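Local coordinates for putative lipoprotein LppA (Mycobacterium tuberculosis, PDB 2V7S), which is of unknown function, a putative membrane-anchored lipoprotein of a family confined to pathogenic mycobacteria, at residues S58-A70 and I111-G123. Residues are numbered along the deposited sequence; the frame is centred on the assembly and turned at random.
Sequences SYEAARERLTATA and IARRPIANSVMFG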
# COMPACT_ATOMS: atom_id res chain seq x y z
N SER A 58 -0.08 -11.81 -19.78
CA SER A 58 -1.44 -11.28 -19.57
C SER A 58 -2.34 -12.25 -18.82
O SER A 58 -2.13 -13.46 -18.85
CB SER A 58 -2.11 -10.92 -20.90
OG SER A 58 -2.28 -12.11 -21.67
N TYR A 59 -3.32 -11.68 -18.17
CA TYR A 59 -4.42 -12.40 -17.58
C TYR A 59 -5.14 -13.22 -18.65
O TYR A 59 -5.52 -14.33 -18.40
CB TYR A 59 -5.37 -11.37 -17.00
CG TYR A 59 -6.77 -11.86 -16.81
CD1 TYR A 59 -7.78 -11.55 -17.72
CD2 TYR A 59 -7.09 -12.57 -15.68
CE1 TYR A 59 -9.10 -11.97 -17.52
CE2 TYR A 59 -8.38 -13.00 -15.46
CZ TYR A 59 -9.37 -12.72 -16.38
OH TYR A 59 -10.64 -13.16 -16.09
N GLU A 60 -5.34 -12.64 -19.83
CA GLU A 60 -6.04 -13.32 -20.93
C GLU A 60 -5.30 -14.57 -21.36
O GLU A 60 -5.91 -15.59 -21.59
CB GLU A 60 -6.21 -12.38 -22.14
CG GLU A 60 -7.21 -11.20 -21.91
CD GLU A 60 -6.59 -9.97 -21.18
OE1 GLU A 60 -5.44 -10.04 -20.68
OE2 GLU A 60 -7.26 -8.91 -21.10
N ALA A 61 -3.97 -14.49 -21.47
CA ALA A 61 -3.19 -15.69 -21.83
C ALA A 61 -3.26 -16.72 -20.71
O ALA A 61 -3.39 -17.92 -20.95
CB ALA A 61 -1.71 -15.34 -22.15
N ALA A 62 -3.11 -16.26 -19.48
CA ALA A 62 -3.13 -17.17 -18.33
C ALA A 62 -4.44 -17.93 -18.20
O ALA A 62 -4.43 -19.07 -17.76
CB ALA A 62 -2.91 -16.38 -17.06
N ARG A 63 -5.55 -17.27 -18.51
CA ARG A 63 -6.88 -17.87 -18.37
C ARG A 63 -7.04 -18.96 -19.41
O ARG A 63 -7.57 -20.03 -19.11
CB ARG A 63 -8.00 -16.80 -18.55
CG ARG A 63 -9.42 -17.44 -18.49
CD ARG A 63 -10.54 -16.45 -18.80
NE ARG A 63 -11.55 -17.04 -19.69
CZ ARG A 63 -12.39 -18.03 -19.40
NH1 ARG A 63 -12.41 -18.65 -18.18
NH2 ARG A 63 -13.22 -18.43 -20.36
N GLU A 64 -6.58 -18.68 -20.63
CA GLU A 64 -6.54 -19.67 -21.71
C GLU A 64 -5.76 -20.94 -21.32
O GLU A 64 -6.23 -22.09 -21.52
CB GLU A 64 -5.97 -19.02 -22.99
CG GLU A 64 -5.82 -20.00 -24.15
CD GLU A 64 -5.10 -19.40 -25.35
OE1 GLU A 64 -5.67 -18.51 -25.98
OE2 GLU A 64 -3.97 -19.85 -25.67
N ARG A 65 -4.58 -20.73 -20.77
CA ARG A 65 -3.68 -21.81 -20.39
C ARG A 65 -4.20 -22.60 -19.20
O ARG A 65 -4.03 -23.82 -19.11
CB ARG A 65 -2.26 -21.24 -20.11
CG ARG A 65 -1.48 -21.00 -21.47
CD ARG A 65 -0.77 -19.68 -21.60
NE ARG A 65 -0.36 -19.52 -23.01
CZ ARG A 65 -1.10 -19.02 -23.99
NH1 ARG A 65 -2.31 -18.51 -23.74
NH2 ARG A 65 -0.61 -18.99 -25.21
N LEU A 66 -4.85 -21.90 -18.28
CA LEU A 66 -5.42 -22.58 -17.14
C LEU A 66 -6.61 -23.39 -17.55
O LEU A 66 -6.81 -24.47 -17.02
CB LEU A 66 -5.90 -21.58 -16.12
CG LEU A 66 -5.48 -22.02 -14.73
CD1 LEU A 66 -3.91 -22.10 -14.65
CD2 LEU A 66 -6.13 -21.02 -13.73
N THR A 67 -7.40 -22.88 -18.49
CA THR A 67 -8.53 -23.69 -19.02
C THR A 67 -8.02 -24.95 -19.73
O THR A 67 -8.60 -26.04 -19.56
CB THR A 67 -9.46 -22.86 -19.92
OG1 THR A 67 -10.01 -21.82 -19.12
CG2 THR A 67 -10.59 -23.71 -20.53
N ALA A 68 -6.94 -24.80 -20.49
CA ALA A 68 -6.27 -25.98 -21.11
C ALA A 68 -5.83 -26.99 -20.03
O ALA A 68 -5.91 -28.19 -20.23
CB ALA A 68 -5.06 -25.57 -21.97
N THR A 69 -5.34 -26.49 -18.91
CA THR A 69 -4.88 -27.37 -17.82
C THR A 69 -6.07 -28.09 -17.20
O THR A 69 -5.97 -29.27 -16.86
CB THR A 69 -4.09 -26.58 -16.77
OG1 THR A 69 -2.80 -26.28 -17.34
CG2 THR A 69 -3.86 -27.43 -15.48
N ALA A 70 -7.18 -27.38 -17.05
CA ALA A 70 -8.39 -28.03 -16.52
C ALA A 70 -8.81 -29.18 -17.42
O ALA A 70 -9.19 -30.25 -16.89
CB ALA A 70 -9.57 -27.01 -16.38
N ILE A 111 -6.82 -3.28 -13.51
CA ILE A 111 -5.38 -3.41 -13.70
C ILE A 111 -4.92 -4.87 -13.83
O ILE A 111 -4.15 -5.19 -14.72
CB ILE A 111 -4.62 -2.75 -12.52
CG1 ILE A 111 -4.92 -1.25 -12.49
CG2 ILE A 111 -3.11 -3.00 -12.61
CD1 ILE A 111 -4.71 -0.58 -11.15
N ALA A 112 -5.34 -5.71 -12.88
CA ALA A 112 -4.91 -7.10 -12.84
C ALA A 112 -6.05 -7.95 -12.27
O ALA A 112 -6.87 -7.44 -11.52
CB ALA A 112 -3.70 -7.26 -11.99
N ARG A 113 -6.12 -9.21 -12.68
CA ARG A 113 -7.12 -10.18 -12.16
C ARG A 113 -6.45 -11.53 -12.06
O ARG A 113 -5.42 -11.78 -12.70
CB ARG A 113 -8.34 -10.28 -13.09
CG ARG A 113 -9.18 -9.01 -13.13
CD ARG A 113 -10.26 -9.07 -14.20
NE ARG A 113 -10.78 -7.74 -14.47
CZ ARG A 113 -11.97 -7.47 -15.00
NH1 ARG A 113 -12.81 -8.46 -15.32
NH2 ARG A 113 -12.34 -6.20 -15.18
N ARG A 114 -7.07 -12.41 -11.27
CA ARG A 114 -6.65 -13.79 -11.14
C ARG A 114 -7.56 -14.59 -12.08
O ARG A 114 -8.81 -14.52 -11.95
CB ARG A 114 -6.83 -14.24 -9.68
CG ARG A 114 -5.92 -13.50 -8.66
CD ARG A 114 -6.21 -14.04 -7.23
NE ARG A 114 -5.76 -15.43 -7.03
CZ ARG A 114 -6.31 -16.30 -6.16
NH1 ARG A 114 -7.35 -15.95 -5.41
NH2 ARG A 114 -5.84 -17.55 -6.05
N PRO A 115 -6.96 -15.32 -13.06
CA PRO A 115 -7.81 -16.09 -13.98
C PRO A 115 -8.52 -17.23 -13.26
O PRO A 115 -7.99 -17.77 -12.29
CB PRO A 115 -6.84 -16.65 -15.00
CG PRO A 115 -5.47 -16.53 -14.41
CD PRO A 115 -5.52 -15.43 -13.39
N ILE A 116 -9.72 -17.56 -13.74
CA ILE A 116 -10.47 -18.71 -13.28
C ILE A 116 -10.68 -19.55 -14.53
O ILE A 116 -11.21 -19.09 -15.57
CB ILE A 116 -11.84 -18.29 -12.71
CG1 ILE A 116 -11.69 -17.39 -11.46
CG2 ILE A 116 -12.73 -19.54 -12.46
CD1 ILE A 116 -13.02 -16.75 -11.02
N ALA A 117 -10.20 -20.78 -14.48
CA ALA A 117 -10.33 -21.67 -15.62
C ALA A 117 -11.85 -21.98 -15.86
O ALA A 117 -12.65 -22.02 -14.88
CB ALA A 117 -9.52 -22.92 -15.35
N ASN A 118 -12.28 -22.16 -17.12
CA ASN A 118 -13.69 -22.58 -17.34
C ASN A 118 -13.97 -23.75 -16.38
O ASN A 118 -13.19 -24.71 -16.34
CB ASN A 118 -13.94 -23.03 -18.78
CG ASN A 118 -13.73 -21.92 -19.80
OD1 ASN A 118 -13.45 -20.78 -19.47
ND2 ASN A 118 -13.86 -22.27 -21.06
N SER A 119 -15.05 -23.65 -15.61
CA SER A 119 -15.48 -24.70 -14.69
C SER A 119 -15.75 -26.05 -15.41
O SER A 119 -16.33 -26.09 -16.48
CB SER A 119 -16.76 -24.31 -13.95
OG SER A 119 -16.63 -23.02 -13.36
N VAL A 120 -15.30 -27.13 -14.78
CA VAL A 120 -15.42 -28.47 -15.30
C VAL A 120 -16.48 -29.17 -14.44
O VAL A 120 -16.42 -29.08 -13.21
CB VAL A 120 -14.09 -29.23 -15.21
CG1 VAL A 120 -14.33 -30.75 -15.33
CG2 VAL A 120 -13.09 -28.77 -16.32
N MSE A 121 -17.47 -29.81 -15.09
CA MSE A 121 -18.48 -30.61 -14.39
C MSE A 121 -18.31 -32.09 -14.74
O MSE A 121 -18.34 -32.44 -15.92
CB MSE A 121 -19.85 -30.20 -14.91
CG MSE A 121 -20.98 -31.05 -14.34
SE MSE A 121 -21.36 -30.45 -12.54
CE MSE A 121 -22.13 -28.67 -13.03
N PHE A 122 -18.20 -32.98 -13.74
CA PHE A 122 -18.04 -34.41 -14.05
C PHE A 122 -19.43 -35.05 -14.16
O PHE A 122 -20.38 -34.54 -13.58
CB PHE A 122 -17.16 -35.15 -13.03
CG PHE A 122 -15.70 -34.71 -13.07
CD1 PHE A 122 -15.24 -33.74 -12.19
CD2 PHE A 122 -14.82 -35.28 -13.98
CE1 PHE A 122 -13.89 -33.31 -12.24
CE2 PHE A 122 -13.45 -34.85 -14.06
CZ PHE A 122 -13.02 -33.87 -13.14
N GLY A 123 -19.55 -36.10 -14.96
CA GLY A 123 -20.84 -36.74 -15.22
C GLY A 123 -21.32 -37.51 -14.00
O GLY A 123 -22.50 -37.40 -13.58
O HOH W 1 -10.79 -15.84 -15.81
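The hydroxyl of Thr67 shows how one helix side chain can tie a connecting segment down: OG1 takes the backbone N-H of Asn118 in a nearly straight bond (3.0 Å, 164°) and passes its own proton back to Arg63 O. That carbonyl also accepts Thr67 N, the two donors arriving from opposite faces of its plane. With OG1 turned beside the backbone N (chi1 -62°), Thr67 CG2 lies 3.6 Å from Asn118 ND2. One turn earlier, Arg63 bends at chi3 and brings NH1 to Ile116 O at 2.9 Å, nearly in line with the C=O but bent at the hydrogen (136°). Arg63 NH1 and NH2 both also reach Asn118 OD1, in weak, bent bonds. Toward the start of the helix, Pro115 lays its ring on it, CB 3.6 Å from Arg63 CA and CG against the methyl of Ala62. Ala117 CB meets Leu66 CB, and Ala70 CB touches Val120 CG2. Arg113 CB comes within 3.6 Å of Tyr59 CE2, and Arg113 CD lies over one face of the ring. Tyr59 OH accepts from a water that in turn receives Ile116 N-H, and is also hydrogen-bonded to Arg99 O. Ile183 of strand 179-184 packs on Leu66, Ala70 and Ala117, so helix 59-80 lies against the six-stranded antiparallel sheet and along the link between strands 112-114 and 120-122, members of two separate antiparallel sheets.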